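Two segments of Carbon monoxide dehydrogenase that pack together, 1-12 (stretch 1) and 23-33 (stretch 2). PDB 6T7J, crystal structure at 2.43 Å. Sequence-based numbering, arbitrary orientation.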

# COMPACT_ATOMS: atom_id res chain seq x y z
N MET A 1 26.59 -7.18 25.87
CA MET A 1 27.10 -6.02 25.15
C MET A 1 27.61 -6.40 23.76
O MET A 1 26.88 -6.30 22.77
CB MET A 1 28.23 -5.35 25.94
CG MET A 1 27.80 -4.78 27.28
SD MET A 1 29.03 -3.65 27.96
CE MET A 1 29.19 -2.48 26.61
N ALA A 2 28.86 -6.84 23.69
CA ALA A 2 29.50 -7.15 22.42
C ALA A 2 28.95 -8.46 21.84
O ALA A 2 28.39 -9.30 22.55
CB ALA A 2 31.02 -7.26 22.60
N GLU A 3 29.14 -8.62 20.54
CA GLU A 3 28.58 -9.74 19.79
C GLU A 3 29.68 -10.50 19.06
O GLU A 3 30.73 -9.95 18.73
CB GLU A 3 27.53 -9.26 18.79
CG GLU A 3 26.40 -10.24 18.55
CD GLU A 3 25.09 -9.55 18.24
OE1 GLU A 3 25.13 -8.36 17.86
OE2 GLU A 3 24.03 -10.19 18.39
N TYR A 4 29.41 -11.77 18.79
CA TYR A 4 30.31 -12.61 18.01
C TYR A 4 30.01 -12.41 16.53
O TYR A 4 28.90 -12.72 16.07
CB TYR A 4 30.16 -14.08 18.39
CG TYR A 4 30.97 -14.50 19.60
CD1 TYR A 4 32.36 -14.39 19.60
CD2 TYR A 4 30.35 -15.01 20.73
CE1 TYR A 4 33.10 -14.77 20.71
CE2 TYR A 4 31.08 -15.39 21.84
CZ TYR A 4 32.45 -15.27 21.82
OH TYR A 4 33.18 -15.66 22.93
N ILE A 5 30.98 -11.91 15.78
CA ILE A 5 30.84 -11.71 14.35
C ILE A 5 31.15 -13.03 13.64
O ILE A 5 32.27 -13.54 13.74
CB ILE A 5 31.75 -10.58 13.85
CG1 ILE A 5 31.27 -9.24 14.42
CG2 ILE A 5 31.78 -10.55 12.33
CD1 ILE A 5 31.83 -8.03 13.70
N LYS A 6 30.16 -13.57 12.93
CA LYS A 6 30.33 -14.89 12.33
C LYS A 6 31.18 -14.84 11.06
O LYS A 6 32.01 -15.72 10.84
CB LYS A 6 28.96 -15.50 12.04
CG LYS A 6 28.99 -16.97 11.64
CD LYS A 6 29.97 -17.78 12.47
CE LYS A 6 30.55 -18.92 11.65
NZ LYS A 6 31.89 -19.33 12.17
N TYR A 7 30.98 -13.82 10.22
CA TYR A 7 31.75 -13.67 8.99
C TYR A 7 32.31 -12.26 8.93
O TYR A 7 31.57 -11.28 9.09
CB TYR A 7 30.90 -13.94 7.75
CG TYR A 7 30.06 -15.20 7.83
CD1 TYR A 7 30.48 -16.38 7.24
CD2 TYR A 7 28.85 -15.20 8.51
CE1 TYR A 7 29.71 -17.53 7.32
CE2 TYR A 7 28.08 -16.34 8.59
CZ TYR A 7 28.51 -17.50 8.00
OH TYR A 7 27.74 -18.63 8.10
N ARG A 8 33.62 -12.15 8.70
CA ARG A 8 34.28 -10.86 8.61
C ARG A 8 34.21 -10.32 7.19
O ARG A 8 34.19 -11.07 6.22
CB ARG A 8 35.73 -10.98 9.07
CG ARG A 8 35.86 -11.48 10.50
CD ARG A 8 37.26 -11.27 11.07
NE ARG A 8 37.22 -11.10 12.52
CZ ARG A 8 38.16 -10.48 13.22
NH1 ARG A 8 38.04 -10.37 14.54
NH2 ARG A 8 39.23 -9.98 12.61
N VAL A 9 34.18 -9.00 7.09
CA VAL A 9 33.99 -8.30 5.82
C VAL A 9 35.36 -7.91 5.28
O VAL A 9 36.07 -7.13 5.94
CB VAL A 9 33.10 -7.06 5.99
CG1 VAL A 9 33.05 -6.25 4.71
CG2 VAL A 9 31.70 -7.48 6.43
N PRO A 10 35.77 -8.42 4.12
CA PRO A 10 37.03 -7.96 3.51
C PRO A 10 36.99 -6.46 3.26
O PRO A 10 36.39 -6.00 2.28
CB PRO A 10 37.11 -8.76 2.20
CG PRO A 10 35.71 -9.21 1.94
CD PRO A 10 35.09 -9.43 3.28
N ALA A 11 37.62 -5.69 4.15
CA ALA A 11 37.40 -4.25 4.20
C ALA A 11 38.18 -3.47 3.15
O ALA A 11 37.75 -2.37 2.79
CB ALA A 11 37.75 -3.72 5.59
N LYS A 12 39.30 -3.99 2.65
CA LYS A 12 40.11 -3.20 1.74
C LYS A 12 39.43 -2.98 0.39
O LYS A 12 39.78 -2.02 -0.31
CB LYS A 12 41.48 -3.84 1.54
CG LYS A 12 42.63 -2.84 1.58
CD LYS A 12 42.49 -1.90 2.77
CE LYS A 12 43.38 -0.67 2.61
NZ LYS A 12 43.12 0.34 3.67
N LEU A 23 36.56 1.92 9.59
CA LEU A 23 35.47 1.85 10.56
C LEU A 23 34.80 0.49 10.56
O LEU A 23 34.33 0.04 11.61
CB LEU A 23 34.45 2.95 10.27
CG LEU A 23 34.67 4.27 11.02
CD1 LEU A 23 36.14 4.66 11.09
CD2 LEU A 23 33.87 5.37 10.36
N ILE A 24 34.75 -0.20 9.41
CA ILE A 24 34.27 -1.58 9.42
C ILE A 24 35.19 -2.45 10.27
O ILE A 24 34.73 -3.30 11.05
CB ILE A 24 34.14 -2.11 7.98
CG1 ILE A 24 33.07 -1.33 7.23
CG2 ILE A 24 33.80 -3.59 7.98
CD1 ILE A 24 32.90 -1.76 5.79
N GLU A 25 36.50 -2.24 10.15
CA GLU A 25 37.43 -3.02 10.97
C GLU A 25 37.31 -2.66 12.45
O GLU A 25 37.44 -3.54 13.31
CB GLU A 25 38.85 -2.81 10.50
CG GLU A 25 39.02 -2.95 9.03
CD GLU A 25 40.35 -2.45 8.63
OE1 GLU A 25 40.55 -2.09 7.44
OE2 GLU A 25 41.25 -2.53 9.50
N LYS A 26 37.09 -1.38 12.76
CA LYS A 26 36.86 -0.99 14.14
C LYS A 26 35.62 -1.66 14.71
O LYS A 26 35.61 -2.13 15.85
CB LYS A 26 36.75 0.53 14.25
CG LYS A 26 36.56 1.04 15.66
CD LYS A 26 36.65 2.56 15.72
CE LYS A 26 36.73 3.06 17.15
NZ LYS A 26 35.53 2.66 17.94
N ALA A 27 34.54 -1.70 13.91
CA ALA A 27 33.33 -2.40 14.33
C ALA A 27 33.62 -3.88 14.59
O ALA A 27 33.11 -4.46 15.55
CB ALA A 27 32.24 -2.25 13.28
N GLU A 28 34.42 -4.50 13.72
CA GLU A 28 34.76 -5.91 13.91
C GLU A 28 35.53 -6.12 15.21
O GLU A 28 35.20 -7.03 15.99
CB GLU A 28 35.57 -6.42 12.72
CG GLU A 28 34.79 -6.45 11.43
CD GLU A 28 35.22 -7.58 10.53
OE1 GLU A 28 36.23 -8.25 10.85
OE2 GLU A 28 34.55 -7.81 9.49
N GLU A 29 36.55 -5.30 15.46
CA GLU A 29 37.34 -5.49 16.67
C GLU A 29 36.54 -5.15 17.92
O GLU A 29 36.84 -5.66 19.00
CB GLU A 29 38.63 -4.67 16.60
CG GLU A 29 39.80 -5.42 15.98
CD GLU A 29 40.65 -6.15 17.01
OE1 GLU A 29 41.65 -5.56 17.48
OE2 GLU A 29 40.33 -7.31 17.34
N GLU A 30 35.52 -4.31 17.80
CA GLU A 30 34.61 -4.04 18.91
C GLU A 30 33.45 -5.02 18.97
O GLU A 30 32.68 -4.99 19.93
CB GLU A 30 34.07 -2.61 18.82
CG GLU A 30 34.84 -1.61 19.66
CD GLU A 30 34.75 -0.20 19.10
OE1 GLU A 30 35.80 0.36 18.72
OE2 GLU A 30 33.62 0.34 19.04
N GLY A 31 33.30 -5.89 17.96
CA GLY A 31 32.20 -6.83 17.95
C GLY A 31 30.86 -6.22 17.60
O GLY A 31 29.83 -6.68 18.11
N ILE A 32 30.85 -5.20 16.75
CA ILE A 32 29.63 -4.49 16.37
C ILE A 32 29.32 -4.84 14.92
O ILE A 32 30.15 -4.61 14.03
CB ILE A 32 29.78 -2.98 16.56
CG1 ILE A 32 29.94 -2.64 18.05
CG2 ILE A 32 28.58 -2.25 15.97
CD1 ILE A 32 30.22 -1.18 18.32
N LYS A 33 28.13 -5.38 14.68
CA LYS A 33 27.72 -5.78 13.34
C LYS A 33 27.26 -4.56 12.54
O LYS A 33 26.51 -3.73 13.05
CB LYS A 33 26.60 -6.81 13.40
CG LYS A 33 26.96 -8.09 14.15
CD LYS A 33 25.96 -9.20 13.85
CE LYS A 33 26.07 -10.34 14.84
NZ LYS A 33 25.25 -11.51 14.44

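The carboxylate of Glu28 serves two quite different partners in the opposing stretch, and it does so with its two oxygens. OE2 accepts a short, nearly straight hydrogen bond from the backbone amide of Val9 (Val9 N to Glu28 OE2, 2.7 Å, with an angle of 169° at the hydrogen). Glu28 OE1 lies 3.4 Å from Arg8 NE, close enough for a salt bridge, yet it sits over one face of the guanidinium, well out of its plane. No N-H of Arg8 points at it, so the attraction is one of charge alone. Glutamate suits this place because its side chain is long enough to reach from the helix to the neighbouring backbone, and its carboxylate can both accept from an amide and answer a positive charge. Glu28 accordingly has more of its surface covered by the other stretch than any other residue here.

The backbones differ in character. Residues 1-12 form no regular helix or strand, whereas stretch 2 carries the last turns of a helix and then a loop. The irregular segment runs past the helix end near its beginning, where the CA atoms of Glu3 and Gly31 come within 5.0 Å, and reaches back along the helix to Ala11, whose CA is 6.6 Å from that of Ile24. Where the chains come closest, Glu3 N donates a hydrogen bond to Gly31 O at 3.2 Å.

Gly31 ends the helix in a Schellman motif. Its amide bonds back to Glu28 O at 3.0 Å, measured from Gly31 N, while Ile32 N reaches Ala27 O at 2.7 Å. The positive phi of 75° by itself favours glycine, and the packing adds a second reason: a CB on Gly31 would point toward stretch 1 and lie 2.9 Å from Glu3 O, a clash, and 3.5 Å from Ala2 CB, which is tight. The bare CA lets the two backbones approach.

Beside this close approach, Ile5 supplies the main apolar filling. Its CA-to-CB bond points sideways, but the extended side chain carries its end inward, so that Ile5 CD1 packs 3.6 Å from Glu28 CA and 3.8 Å from Ile32 O. An apolar arm of this length suits a surface made of backbone and side-chain carbon. Further along, Val9 points toward the helix and sets its CB 4.1 Å from CG2 of Ile24, a buried residue that points back at it. Val9 thus joins a polar backbone contact to an apolar side-chain one. At Ala11 the small methyl also points toward the helix, with CB 3.7 Å from Glu25 OE1.

At the other end, the carboxylate end of Glu3 rests against the Lys33 chain, Glu3 CD 3.6 Å from Lys33 CE. Their charges are complementary, but at 4.3 Å between Glu3 OE2 and Lys33 NZ they stop short of a salt bridge; the lysine nitrogen is hydrogen-bonded elsewhere in the structure.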